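Local coordinates for TRAP dicarboxylate transporter-DctP subunit (Desulfovibrio salexigens, PDB 4N6D), which probably captures an organic acid or related small solute in the periplasm and hands it to a TRAP-type membrane transporter, at residues 145-150 with 231-236; 193-198 with 216-221; 159-164 with 290-295; 49-54 with 63-68. All blocks are in the same frame, centred on the assembly; numbering follows the deposited sequence.

Interaction 1 of 4, residues 145-150 with 231-236; sequences FASAPS and AVYPFA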
loop_
_atom_site.group_PDB
_atom_site.type_symbol
_atom_site.label_atom_id
_atom_site.label_comp_id
_atom_site.label_asym_id
_atom_site.label_seq_id
_atom_site.Cartn_x
_atom_site.Cartn_y
_atom_site.Cartn_z
ATOM N N PHE A 145 -6.963 1.462 1.995
ATOM C CA PHE A 145 -6.054 0.505 2.607
ATOM C C PHE A 145 -4.656 0.687 2.040
ATOM O O PHE A 145 -4.452 1.467 1.131
ATOM C CB PHE A 145 -6.538 -0.930 2.399
ATOM C CG PHE A 145 -6.852 -1.261 0.980
ATOM C CD1 PHE A 145 -5.850 -1.581 0.091
ATOM C CD2 PHE A 145 -8.162 -1.271 0.537
ATOM C CE1 PHE A 145 -6.149 -1.881 -1.244
ATOM C CE2 PHE A 145 -8.467 -1.578 -0.792
ATOM C CZ PHE A 145 -7.464 -1.869 -1.676
ATOM N N ALA A 146 -3.704 -0.026 2.607
ATOM C CA ALA A 146 -2.305 0.101 2.217
ATOM C C ALA A 146 -1.682 -1.262 2.041
ATOM O O ALA A 146 -2.086 -2.243 2.674
ATOM C CB ALA A 146 -1.513 0.871 3.264
ATOM N N SER A 147 -0.653 -1.315 1.196
ATOM C CA SER A 147 0.159 -2.508 1.060
ATOM C C SER A 147 0.914 -2.802 2.361
ATOM O O SER A 147 0.890 -2.006 3.296
ATOM C CB SER A 147 1.161 -2.285 -0.058
ATOM O OG SER A 147 2.166 -1.367 0.358
ATOM N N ALA A 148 1.590 -3.945 2.408
ATOM C CA ALA A 148 2.579 -4.210 3.432
ATOM C C ALA A 148 3.792 -3.358 3.124
ATOM O O ALA A 148 3.950 -2.879 1.993
ATOM C CB ALA A 148 2.964 -5.674 3.441
ATOM N N PRO A 149 4.649 -3.143 4.125
ATOM C CA PRO A 149 5.805 -2.286 3.891
ATOM C C PRO A 149 6.794 -2.877 2.907
ATOM O O PRO A 149 6.898 -4.097 2.761
ATOM C CB PRO A 149 6.451 -2.181 5.289
ATOM C CG PRO A 149 5.317 -2.398 6.216
ATOM C CD PRO A 149 4.478 -3.447 5.556
ATOM N N SER A 150 7.525 -1.985 2.246
ATOM C CA SER A 150 8.605 -2.357 1.338
ATOM C C SER A 150 9.871 -2.668 2.100
ATOM O O SER A 150 10.260 -1.920 2.989
ATOM C CB SER A 150 8.860 -1.200 0.400
ATOM O OG SER A 150 7.685 -0.970 -0.381
ATOM N N ALA A 231 8.275 1.915 3.537
ATOM C CA ALA A 231 7.106 2.714 3.205
ATOM C C ALA A 231 6.056 1.731 2.729
ATOM O O ALA A 231 6.393 0.610 2.352
ATOM C CB ALA A 231 7.423 3.713 2.076
ATOM N N VAL A 232 4.809 2.197 2.657
ATOM C CA VAL A 232 3.719 1.437 2.057
ATOM C C VAL A 232 3.139 2.208 0.863
ATOM O O VAL A 232 3.468 3.375 0.634
ATOM C CB VAL A 232 2.564 1.175 3.075
ATOM C CG1 VAL A 232 3.042 0.408 4.317
ATOM C CG2 VAL A 232 1.919 2.487 3.493
ATOM N N TYR A 233 2.300 1.533 0.091
ATOM C CA TYR A 233 1.522 2.148 -0.970
ATOM C C TYR A 233 0.067 2.244 -0.541
ATOM O O TYR A 233 -0.548 1.220 -0.248
ATOM C CB TYR A 233 1.585 1.310 -2.252
ATOM C CG TYR A 233 2.970 1.215 -2.812
ATOM C CD1 TYR A 233 3.488 2.229 -3.605
ATOM C CD2 TYR A 233 3.765 0.127 -2.531
ATOM C CE1 TYR A 233 4.778 2.156 -4.098
ATOM C CE2 TYR A 233 5.053 0.043 -3.021
ATOM C CZ TYR A 233 5.548 1.055 -3.806
ATOM O OH TYR A 233 6.833 0.970 -4.300
ATOM N N PRO A 234 -0.478 3.463 -0.502
ATOM C CA PRO A 234 -1.884 3.647 -0.150
ATOM C C PRO A 234 -2.831 3.551 -1.361
ATOM O O PRO A 234 -2.494 3.953 -2.486
ATOM C CB PRO A 234 -1.915 5.063 0.410
ATOM C CG PRO A 234 -0.853 5.787 -0.375
ATOM C CD PRO A 234 0.214 4.758 -0.656
ATOM N N PHE A 235 -4.029 3.046 -1.081
ATOM C CA PHE A 235 -5.065 2.848 -2.095
ATOM C C PHE A 235 -6.373 3.435 -1.599
ATOM O O PHE A 235 -6.629 3.455 -0.394
ATOM C CB PHE A 235 -5.319 1.351 -2.312
ATOM C CG PHE A 235 -4.169 0.599 -2.928
ATOM C CD1 PHE A 235 -3.072 0.211 -2.165
ATOM C CD2 PHE A 235 -4.196 0.256 -4.258
ATOM C CE1 PHE A 235 -2.032 -0.473 -2.726
ATOM C CE2 PHE A 235 -3.150 -0.447 -4.831
ATOM C CZ PHE A 235 -2.063 -0.805 -4.055
ATOM N N ALA A 236 -7.205 3.878 -2.538
ATOM C CA ALA A 236 -8.570 4.270 -2.242
ATOM C C ALA A 236 -9.537 3.520 -3.136
ATOM O O ALA A 236 -9.259 3.303 -4.319
ATOM C CB ALA A 236 -8.753 5.779 -2.438
#
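Phe145 and Phe235 form an antiparallel hydrogen-bonded pair on neighbouring strands, and here the packing is tight. Their backbones exchange two hydrogen bonds, Phe145 N to Phe235 O at 3.1 Å and Phe235 N to Phe145 O at 2.8 Å. The rings lie near parallel, planes 22° apart, but slid so far that they barely overlap. It is Phe235 CB that sits over the Phe145 ring face as a CH-pi contact, 3.5 Å from CE1. Next along, Ser147 is held by two bonds to Tyr233: its N gives one to Tyr233 O, while OG, at the ring edge near CD2, accepts from Tyr233 N at 2.9 Å in an almost straight bond (172°). Within its own segment OG donates to Ala148 O. With chi1 at 72°, OG lies between its own backbone N and carbonyl carbon, where it can reach both partners. Here one segment leaves the five-stranded sheet and the other returns to it, a paired crossing between the lobes as in periplasmic binding proteins, probably part of the hinge. Beyond it the pairing is looser. Ser150 N still reaches Ala231 O at 2.8 Å, but Pro149 and Val232 merely lie side by side, CG to CG1 4.1 Å. Val232 CG1 also rests 3.4 Å from Ser147 O, a buried carbonyl oxygen without a polar partner. The partly exposed Tyr233 marks this looser side, its CE2 3.9 Å from Ser150 OG.

Interaction 2 of 4, residues 193-198 with 216-221; sequences ATPEAL and LNFAEI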
loop_
_atom_site.group_PDB
_atom_site.type_symbol
_atom_site.label_atom_id
_atom_site.label_comp_id
_atom_site.label_asym_id
_atom_site.label_seq_id
_atom_site.Cartn_x
_atom_site.Cartn_y
_atom_site.Cartn_z
ATOM N N ALA A 193 11.528 -9.552 -15.995
ATOM C CA ALA A 193 12.933 -9.666 -16.402
ATOM C C ALA A 193 13.869 -9.796 -15.201
ATOM O O ALA A 193 15.076 -10.036 -15.348
ATOM C CB ALA A 193 13.339 -8.457 -17.247
ATOM N N THR A 194 13.304 -9.643 -14.013
ATOM C CA THR A 194 14.101 -9.509 -12.799
ATOM C C THR A 194 14.781 -10.815 -12.390
ATOM O O THR A 194 15.963 -10.803 -12.042
ATOM C CB THR A 194 13.251 -8.920 -11.709
ATOM O OG1 THR A 194 12.617 -7.743 -12.234
ATOM C CG2 THR A 194 14.096 -8.539 -10.495
ATOM N N PRO A 195 14.064 -11.947 -12.487
ATOM C CA PRO A 195 14.712 -13.237 -12.204
ATOM C C PRO A 195 16.009 -13.449 -12.986
ATOM O O PRO A 195 17.022 -13.842 -12.405
ATOM C CB PRO A 195 13.657 -14.264 -12.629
ATOM C CG PRO A 195 12.349 -13.537 -12.475
ATOM C CD PRO A 195 12.630 -12.099 -12.800
ATOM N N GLU A 196 15.993 -13.186 -14.283
ATOM C CA GLU A 196 17.180 -13.431 -15.105
ATOM C C GLU A 196 18.255 -12.411 -14.756
ATOM O O GLU A 196 19.456 -12.731 -14.681
ATOM C CB GLU A 196 16.838 -13.348 -16.597
ATOM C CG GLU A 196 17.937 -13.869 -17.515
ATOM C CD GLU A 196 17.751 -13.431 -18.963
ATOM O OE1 GLU A 196 16.597 -13.449 -19.440
ATOM O OE2 GLU A 196 18.758 -13.071 -19.621
ATOM N N ALA A 197 17.801 -11.176 -14.555
ATOM C CA ALA A 197 18.658 -10.077 -14.128
ATOM C C ALA A 197 19.361 -10.394 -12.820
ATOM O O ALA A 197 20.540 -10.084 -12.656
ATOM C CB ALA A 197 17.841 -8.813 -13.980
ATOM N N LEU A 198 18.635 -11.005 -11.889
ATOM C CA LEU A 198 19.211 -11.385 -10.606
ATOM C C LEU A 198 20.293 -12.440 -10.837
ATOM O O LEU A 198 21.400 -12.352 -10.304
ATOM C CB LEU A 198 18.126 -11.938 -9.681
ATOM C CG LEU A 198 17.217 -10.906 -9.002
ATOM C CD1 LEU A 198 15.961 -11.566 -8.445
ATOM C CD2 LEU A 198 17.986 -10.179 -7.907
ATOM N N LEU A 216 5.854 -14.652 -6.490
ATOM C CA LEU A 216 6.690 -14.633 -7.683
ATOM C C LEU A 216 7.980 -15.464 -7.512
ATOM O O LEU A 216 8.921 -15.372 -8.303
ATOM C CB LEU A 216 7.016 -13.190 -8.038
ATOM C CG LEU A 216 5.811 -12.359 -8.487
ATOM C CD1 LEU A 216 6.203 -10.893 -8.707
ATOM C CD2 LEU A 216 5.196 -12.933 -9.751
ATOM N N ASN A 217 8.007 -16.283 -6.472
ATOM C CA ASN A 217 9.114 -17.213 -6.248
ATOM C C ASN A 217 10.470 -16.526 -6.156
ATOM O O ASN A 217 11.497 -17.138 -6.454
ATOM C CB ASN A 217 9.160 -18.281 -7.355
ATOM C CG ASN A 217 10.029 -19.487 -6.978
ATOM O OD1 ASN A 217 10.127 -19.874 -5.814
ATOM N ND2 ASN A 217 10.692 -20.059 -7.968
ATOM N N PHE A 218 10.493 -15.265 -5.724
ATOM C CA PHE A 218 11.775 -14.582 -5.584
ATOM C C PHE A 218 12.675 -15.197 -4.513
ATOM O O PHE A 218 13.888 -15.000 -4.528
ATOM C CB PHE A 218 11.587 -13.083 -5.364
ATOM C CG PHE A 218 11.340 -12.332 -6.632
ATOM C CD1 PHE A 218 12.324 -12.263 -7.599
ATOM C CD2 PHE A 218 10.133 -11.709 -6.864
ATOM C CE1 PHE A 218 12.101 -11.588 -8.773
ATOM C CE2 PHE A 218 9.907 -11.035 -8.042
ATOM C CZ PHE A 218 10.888 -10.980 -8.992
ATOM N N ALA A 219 12.098 -15.962 -3.592
ATOM C CA ALA A 219 12.874 -16.580 -2.535
ATOM C C ALA A 219 13.844 -17.630 -3.070
ATOM O O ALA A 219 14.813 -17.952 -2.403
ATOM C CB ALA A 219 11.968 -17.209 -1.506
ATOM N N GLU A 220 13.603 -18.161 -4.272
ATOM C CA GLU A 220 14.526 -19.149 -4.810
ATOM C C GLU A 220 15.897 -18.527 -4.996
ATOM O O GLU A 220 16.915 -19.185 -4.818
ATOM C CB GLU A 220 14.046 -19.748 -6.132
ATOM C CG GLU A 220 14.968 -20.868 -6.634
ATOM C CD GLU A 220 14.309 -21.773 -7.638
ATOM O OE1 GLU A 220 13.287 -21.368 -8.218
ATOM O OE2 GLU A 220 14.819 -22.896 -7.846
ATOM N N ILE A 221 15.898 -17.250 -5.357
ATOM C CA ILE A 221 17.113 -16.529 -5.674
ATOM C C ILE A 221 17.572 -15.626 -4.529
ATOM O O ILE A 221 18.766 -15.564 -4.227
ATOM C CB ILE A 221 16.893 -15.664 -6.926
ATOM C CG1 ILE A 221 16.537 -16.552 -8.117
ATOM C CG2 ILE A 221 18.132 -14.834 -7.212
ATOM C CD1 ILE A 221 16.147 -15.758 -9.347
#
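Thr194, in the first turn of a short helix, meets the ring of Phe218 with its methyl group: CG2 is 4.0 Å from Phe218 CE1, and the two side chains cross at about a right angle. With chi1 at -51°, OG1 stands beside the backbone N and hydrogen-bonds to Pro190 O, which leaves CG2, anti to that N, as the branch that faces the ring. Pro195 follows and brings its own ring to the same atom, CD lying 4.1 Å from Phe218 CE1. Its carbonyl oxygen touches a different neighbour, since Pro195 O is 3.7 Å from Ile221 CD1, the end of an isoleucine chain that reaches out with CD1 anti to CA (chi2 173°). One helical turn after Thr194, Leu198 closes the row in two places. Its CD1 approaches Phe218 CD1 at 3.8 Å, and its CB touches Ile221 CG2 at the same distance. Thr194, Pro195 and Leu198 thus gather round the CD1-CE1 part of the Phe218 ring, approaching it obliquely, while Ile221 reaches Pro195 with CD1 and Leu198 with CG2. In the second lobe of this solute-binding fold, the contact joins a short helix to the chain that follows helix 212-215 and precedes strand 224-226; Met191 and Val212 also pack on Phe218. The two segments share no hydrogen bond, and everything that touches between them is carbon against carbon, apart from the Pro195 carbonyl oxygen. With nothing polar paired across it, the contact probably relies on burial and fit of hydrocarbon and sets no bond direction.

Interaction 3 of 4, residues 159-164 with 290-295; sequences RNLDDL and IKMSDA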
loop_
_atom_site.group_PDB
_atom_site.type_symbol
_atom_site.label_atom_id
_atom_site.label_comp_id
_atom_site.label_asym_id
_atom_site.label_seq_id
_atom_site.Cartn_x
_atom_site.Cartn_y
_atom_site.Cartn_z
ATOM N N ARG A 159 23.316 -6.665 5.891
ATOM C CA ARG A 159 23.237 -6.608 7.349
ATOM C C ARG A 159 23.475 -5.210 7.887
ATOM O O ARG A 159 23.147 -4.917 9.041
ATOM C CB ARG A 159 24.237 -7.581 7.954
ATOM C CG ARG A 159 24.067 -8.990 7.425
ATOM C CD ARG A 159 24.865 -9.978 8.223
ATOM N NE ARG A 159 24.712 -11.314 7.646
ATOM C CZ ARG A 159 23.684 -12.123 7.885
ATOM N NH1 ARG A 159 23.649 -13.312 7.307
ATOM N NH2 ARG A 159 22.716 -11.766 8.703
ATOM N N ASN A 160 24.016 -4.337 7.046
ATOM C CA ASN A 160 24.253 -2.953 7.442
ATOM C C ASN A 160 24.285 -2.041 6.228
ATOM O O ASN A 160 24.146 -2.487 5.081
ATOM C CB ASN A 160 25.569 -2.848 8.209
ATOM C CG ASN A 160 26.742 -3.387 7.416
ATOM O OD1 ASN A 160 26.883 -3.093 6.227
ATOM N ND2 ASN A 160 27.577 -4.198 8.059
ATOM N N LEU A 161 24.457 -0.752 6.473
ATOM C CA LEU A 161 24.408 0.197 5.376
ATOM C C LEU A 161 25.576 0.079 4.423
ATOM O O LEU A 161 25.451 0.415 3.247
ATOM C CB LEU A 161 24.344 1.617 5.921
ATOM C CG LEU A 161 22.968 2.013 6.413
ATOM C CD1 LEU A 161 23.069 3.411 6.995
ATOM C CD2 LEU A 161 21.926 1.969 5.300
ATOM N N ASP A 162 26.720 -0.378 4.918
ATOM C CA ASP A 162 27.870 -0.540 4.051
ATOM C C ASP A 162 27.568 -1.591 2.984
ATOM O O ASP A 162 28.021 -1.472 1.853
ATOM C CB ASP A 162 29.116 -0.901 4.855
ATOM C CG ASP A 162 30.378 -0.935 4.008
ATOM O OD1 ASP A 162 30.769 0.126 3.469
ATOM O OD2 ASP A 162 30.988 -2.021 3.901
ATOM N N ASP A 163 26.764 -2.586 3.343
ATOM C CA ASP A 163 26.400 -3.655 2.408
ATOM C C ASP A 163 25.547 -3.146 1.232
ATOM O O ASP A 163 25.477 -3.813 0.197
ATOM C CB ASP A 163 25.641 -4.764 3.131
ATOM C CG ASP A 163 26.505 -5.541 4.089
ATOM O OD1 ASP A 163 27.732 -5.650 3.859
ATOM O OD2 ASP A 163 25.946 -6.072 5.080
ATOM N N LEU A 164 24.914 -1.985 1.386
ATOM C CA LEU A 164 24.101 -1.396 0.316
ATOM C C LEU A 164 24.911 -0.566 -0.672
ATOM O O LEU A 164 24.419 -0.253 -1.754
ATOM C CB LEU A 164 22.987 -0.507 0.878
ATOM C CG LEU A 164 21.751 -1.224 1.403
ATOM C CD1 LEU A 164 20.804 -0.230 2.000
ATOM C CD2 LEU A 164 21.054 -2.027 0.303
ATOM N N ILE A 290 16.547 -10.501 8.435
ATOM C CA ILE A 290 17.581 -9.641 8.985
ATOM C C ILE A 290 17.016 -8.278 9.391
ATOM O O ILE A 290 16.155 -7.739 8.707
ATOM C CB ILE A 290 18.677 -9.411 7.939
ATOM C CG1 ILE A 290 19.312 -10.746 7.552
ATOM C CG2 ILE A 290 19.731 -8.447 8.495
ATOM C CD1 ILE A 290 20.234 -10.660 6.351
ATOM N N LYS A 291 17.487 -7.749 10.521
ATOM C CA LYS A 291 17.228 -6.364 10.899
ATOM C C LYS A 291 18.541 -5.623 10.993
ATOM O O LYS A 291 19.521 -6.146 11.516
ATOM C CB LYS A 291 16.519 -6.282 12.253
ATOM C CG LYS A 291 15.092 -6.804 12.256
ATOM C CD LYS A 291 14.479 -6.698 13.663
ATOM C CE LYS A 291 13.028 -7.179 13.732
ATOM N NZ LYS A 291 12.870 -8.613 13.387
ATOM N N MET A 292 18.569 -4.401 10.482
ATOM C CA MET A 292 19.752 -3.561 10.655
ATOM C C MET A 292 19.785 -2.957 12.057
ATOM O O MET A 292 18.777 -2.939 12.767
ATOM C CB MET A 292 19.781 -2.462 9.595
ATOM C CG MET A 292 19.945 -3.010 8.159
ATOM S SD MET A 292 20.418 -1.669 7.052
ATOM C CE MET A 292 19.038 -1.693 5.944
ATOM N N SER A 293 20.949 -2.457 12.461
ATOM C CA SER A 293 21.099 -1.862 13.785
ATOM C C SER A 293 20.256 -0.614 13.941
ATOM O O SER A 293 19.872 0.017 12.965
ATOM C CB SER A 293 22.552 -1.477 14.021
ATOM O OG SER A 293 22.907 -0.419 13.151
ATOM N N ASP A 294 19.998 -0.232 15.184
ATOM C CA ASP A 294 19.255 0.977 15.447
ATOM C C ASP A 294 19.984 2.172 14.847
ATOM O O ASP A 294 19.361 3.093 14.329
ATOM C CB ASP A 294 19.090 1.184 16.957
ATOM C CG ASP A 294 18.153 0.164 17.596
ATOM O OD1 ASP A 294 17.401 -0.517 16.866
ATOM O OD2 ASP A 294 18.155 0.061 18.844
ATOM N N ALA A 295 21.309 2.176 14.941
ATOM C CA ALA A 295 22.065 3.295 14.407
ATOM C C ALA A 295 21.892 3.394 12.894
ATOM O O ALA A 295 21.740 4.492 12.358
ATOM C CB ALA A 295 23.518 3.182 14.776
HETATM O O HOH W 1 22.162 -6.764 10.850
HETATM O O HOH W 2 23.227 -2.794 10.744
#
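An Asx motif at Asn160 packs against the turn that leads from strand 288-290 into helix 294-317, with Arg159, Asn160 and Leu161 touching Ile290 and Met292. In the motif Asn160 OD1 accepts from Asp163 N at 2.9 Å. Asp163 also reaches back: its OD2 takes both Arg159 N, on its anti lone pair, and Asn160 N, from above the carboxylate plane. These two bonds hold the peptides on both sides of Arg159 CA, and the oxygen of the second, Arg159 O, points across the contact. Two waters then bridge the gap. Water 1 donates to Arg159 O at 2.8 Å and to Lys291 O; water 2 donates to Arg159 O at 2.7 Å and accepts from Ser293 N at 2.9 Å. Ser293 is the N-cap of helix 294-317, its OG capping Asp296 N, and Asp296 OD2 in turn accepts from Leu161 N. The second-lobe helix start and the Asx motif therefore hold each other through a shared set of polar links. The exposed Arg159 side chain, extended from CG to NE, crosses Ile290 at about a right angle. Ile290 CD1 lies over one face of the guanidinium, 3.6 Å from Arg159 NH2, and the same NH2 makes a salt bridge with Glu288. The buried end belongs to Met292, a sulfur-bearing chain bent at its end, whose CG comes within 3.8 Å of Arg159 O. Its SD lies 4.0 Å from Asn160 C and 4.3 Å from Leu161 CD2.

Interaction 4 of 4, residues 49-54 with 63-68; sequences ERWKQE and VQVQTY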
loop_
_atom_site.group_PDB
_atom_site.type_symbol
_atom_site.label_atom_id
_atom_site.label_comp_id
_atom_site.label_asym_id
_atom_site.label_seq_id
_atom_site.Cartn_x
_atom_site.Cartn_y
_atom_site.Cartn_z
ATOM N N GLU A 49 -13.321 -8.796 -3.890
ATOM C CA GLU A 49 -14.263 -9.922 -3.891
ATOM C C GLU A 49 -14.904 -10.115 -2.530
ATOM O O GLU A 49 -16.076 -10.447 -2.442
ATOM C CB GLU A 49 -13.598 -11.234 -4.321
ATOM C CG GLU A 49 -13.047 -11.215 -5.735
ATOM C CD GLU A 49 -14.119 -11.019 -6.792
ATOM O OE1 GLU A 49 -15.289 -11.362 -6.535
ATOM O OE2 GLU A 49 -13.788 -10.507 -7.877
ATOM N N ARG A 50 -14.130 -9.939 -1.461
ATOM C CA ARG A 50 -14.688 -10.080 -0.110
ATOM C C ARG A 50 -15.707 -8.972 0.174
ATOM O O ARG A 50 -16.767 -9.211 0.766
ATOM C CB ARG A 50 -13.570 -10.079 0.925
ATOM C CG ARG A 50 -14.045 -10.417 2.348
ATOM C CD ARG A 50 -14.210 -9.173 3.166
ATOM N NE ARG A 50 -14.780 -9.497 4.474
ATOM C CZ ARG A 50 -15.106 -8.587 5.386
ATOM N NH1 ARG A 50 -14.889 -7.298 5.151
ATOM N NH2 ARG A 50 -15.634 -8.978 6.550
ATOM N N TRP A 51 -15.402 -7.772 -0.299
ATOM C CA TRP A 51 -16.305 -6.646 -0.138
ATOM C C TRP A 51 -17.620 -6.936 -0.855
ATOM O O TRP A 51 -18.692 -6.722 -0.296
ATOM C CB TRP A 51 -15.646 -5.396 -0.688
ATOM C CG TRP A 51 -16.416 -4.120 -0.472
ATOM C CD1 TRP A 51 -16.330 -3.296 0.613
ATOM C CD2 TRP A 51 -17.335 -3.501 -1.375
ATOM N NE1 TRP A 51 -17.165 -2.211 0.457
ATOM C CE2 TRP A 51 -17.790 -2.312 -0.759
ATOM C CE3 TRP A 51 -17.838 -3.841 -2.640
ATOM C CZ2 TRP A 51 -18.694 -1.453 -1.367
ATOM C CZ3 TRP A 51 -18.757 -2.983 -3.241
ATOM C CH2 TRP A 51 -19.177 -1.815 -2.600
ATOM N N LYS A 52 -17.541 -7.428 -2.090
ATOM C CA LYS A 52 -18.716 -7.862 -2.826
ATOM C C LYS A 52 -19.554 -8.853 -2.021
ATOM O O LYS A 52 -20.790 -8.739 -1.907
ATOM C CB LYS A 52 -18.286 -8.517 -4.147
ATOM C CG LYS A 52 -19.371 -9.399 -4.780
ATOM C CD LYS A 52 -19.011 -9.854 -6.187
ATOM C CE LYS A 52 -20.052 -10.846 -6.721
ATOM N NZ LYS A 52 -19.892 -11.125 -8.181
ATOM N N GLN A 53 -18.881 -9.854 -1.471
ATOM C CA GLN A 53 -19.580 -10.899 -0.724
ATOM C C GLN A 53 -20.378 -10.276 0.422
ATOM O O GLN A 53 -21.534 -10.609 0.635
ATOM C CB GLN A 53 -18.582 -11.910 -0.165
ATOM C CG GLN A 53 -17.933 -12.790 -1.233
ATOM C CD GLN A 53 -16.672 -13.486 -0.738
ATOM O OE1 GLN A 53 -16.435 -13.609 0.472
ATOM N NE2 GLN A 53 -15.852 -13.944 -1.677
ATOM N N GLU A 54 -19.746 -9.373 1.159
ATOM C CA GLU A 54 -20.397 -8.777 2.319
ATOM C C GLU A 54 -21.511 -7.819 1.922
ATOM O O GLU A 54 -22.541 -7.769 2.555
ATOM C CB GLU A 54 -19.373 -8.066 3.202
ATOM C CG GLU A 54 -18.568 -9.008 4.091
ATOM C CD GLU A 54 -19.443 -10.034 4.849
ATOM O OE1 GLU A 54 -20.406 -9.659 5.578
ATOM O OE2 GLU A 54 -19.184 -11.235 4.685
ATOM N N VAL A 63 -28.476 -5.501 -3.613
ATOM C CA VAL A 63 -27.358 -5.032 -4.426
ATOM C C VAL A 63 -26.591 -6.222 -4.965
ATOM O O VAL A 63 -26.342 -7.190 -4.234
ATOM C CB VAL A 63 -26.357 -4.196 -3.581
ATOM C CG1 VAL A 63 -25.146 -3.764 -4.415
ATOM C CG2 VAL A 63 -27.047 -2.980 -3.000
ATOM N N GLN A 64 -26.240 -6.165 -6.243
ATOM C CA GLN A 64 -25.295 -7.102 -6.825
ATOM C C GLN A 64 -24.089 -6.314 -7.327
ATOM O O GLN A 64 -24.222 -5.173 -7.760
ATOM C CB GLN A 64 -25.929 -7.920 -7.964
ATOM C CG GLN A 64 -26.263 -7.138 -9.192
ATOM C CD GLN A 64 -26.921 -7.998 -10.254
ATOM O OE1 GLN A 64 -27.556 -9.021 -9.944
ATOM N NE2 GLN A 64 -26.770 -7.599 -11.510
ATOM N N VAL A 65 -22.918 -6.939 -7.271
ATOM C CA VAL A 65 -21.671 -6.321 -7.720
ATOM C C VAL A 65 -20.991 -7.202 -8.772
ATOM O O VAL A 65 -20.778 -8.406 -8.548
ATOM C CB VAL A 65 -20.709 -6.147 -6.520
ATOM C CG1 VAL A 65 -19.428 -5.418 -6.958
ATOM C CG2 VAL A 65 -21.388 -5.393 -5.411
ATOM N N GLN A 66 -20.696 -6.634 -9.941
ATOM C CA GLN A 66 -19.882 -7.325 -10.931
ATOM C C GLN A 66 -18.467 -6.788 -10.852
ATOM O O GLN A 66 -18.254 -5.583 -10.940
ATOM C CB GLN A 66 -20.367 -7.069 -12.357
ATOM C CG GLN A 66 -21.671 -7.718 -12.690
ATOM C CD GLN A 66 -22.805 -7.034 -11.985
ATOM O OE1 GLN A 66 -23.524 -7.651 -11.196
ATOM N NE2 GLN A 66 -22.980 -5.745 -12.266
ATOM N N THR A 67 -17.509 -7.694 -10.698
ATOM C CA THR A 67 -16.114 -7.307 -10.567
ATOM C C THR A 67 -15.329 -7.483 -11.865
ATOM O O THR A 67 -15.555 -8.414 -12.652
ATOM C CB THR A 67 -15.436 -8.077 -9.441
ATOM O OG1 THR A 67 -15.421 -9.475 -9.745
ATOM C CG2 THR A 67 -16.151 -7.843 -8.113
ATOM N N TYR A 68 -14.375 -6.577 -12.061
ATOM C CA TYR A 68 -13.548 -6.563 -13.243
ATOM C C TYR A 68 -12.074 -6.427 -12.856
ATOM O O TYR A 68 -11.490 -5.358 -13.007
ATOM C CB TYR A 68 -13.968 -5.395 -14.131
ATOM C CG TYR A 68 -15.366 -5.532 -14.692
ATOM C CD1 TYR A 68 -16.469 -5.150 -13.962
ATOM C CD2 TYR A 68 -15.566 -6.043 -15.962
ATOM C CE1 TYR A 68 -17.752 -5.262 -14.472
ATOM C CE2 TYR A 68 -16.819 -6.161 -16.484
ATOM C CZ TYR A 68 -17.918 -5.768 -15.744
ATOM O OH TYR A 68 -19.167 -5.918 -16.295
HETATM O O HOH W 3 -17.066 -11.959 -8.590
HETATM O O HOH W 4 -18.391 -10.425 -11.010
#
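Glu49 and Thr67 meet through a short hydrogen bond: Thr67 OG1 donates to Glu49 OE2 at 2.7 Å, using the syn lone pair of the carboxylate. One helical turn on, Lys52 slides past Val65 in the opposite direction, CG 3.9 Å from Val65 CB, and ends with NZ bonded to Val65 O at 2.9 Å. The C=O...N angle is 172°, so the amine faces the oxygen almost head on. The Lys52 chain starts with CG anti to the backbone N (chi1 161°) and stays extended, so that the chain passes Val65 and brings NZ to its carbonyl oxygen. Val65 is also touched by Trp51, CZ3 lying 4.2 Å from Val65 CG2, the two side chains crossing at about a right angle. A water joins the two polar grips: it donates to Glu49 OE1 at 2.8 Å and to Thr67 OG1, and accepts from Lys52 NZ at 3.0 Å. A second water accepts from Thr67 N and, weakly, from the same NZ. Glutamate and lysine thus probably balance each other's charge through a shared water while each holds the strand directly. Outward, the Trp51 indole meets Tyr34 and packs on Leu255 and Leu258. Segment 49-54 of helix 43-58 and strand 63-68 run nearly antiparallel, at 163°, with axes 8.4 Å apart. They are the later parts of a beta-alpha-beta unit, strand 30-35, helix 43-58, strand 63-68; the last strand lies beside 30-35 at the edge of the five-stranded sheet, with helix 249-285 against Trp51.

In the fold
Interaction 4 comes first along the chain and closes before interaction 1 opens. Both reach the five-stranded sheet, interaction 4 at edge strand 63-68, interaction 1 at the other edge, where 139-146 pairs with 234-240; their centres are about 22 Å apart. Interaction 1 lies near the middle of the molecule, where the chain passes between the lobes. Interaction 2 is nested within the loop that interaction 1 closes, and also within that of interaction 3, which crosses interaction 1 along the chain. Interactions 3 and 4 stand on opposite sides of the chain's centre, about 44 Å apart. One contact thus sits at the interlobe crossing and the others lie within the lobes, interaction 4 in one and interactions 2 and 3 in the other; lobe closure probably traps the solute.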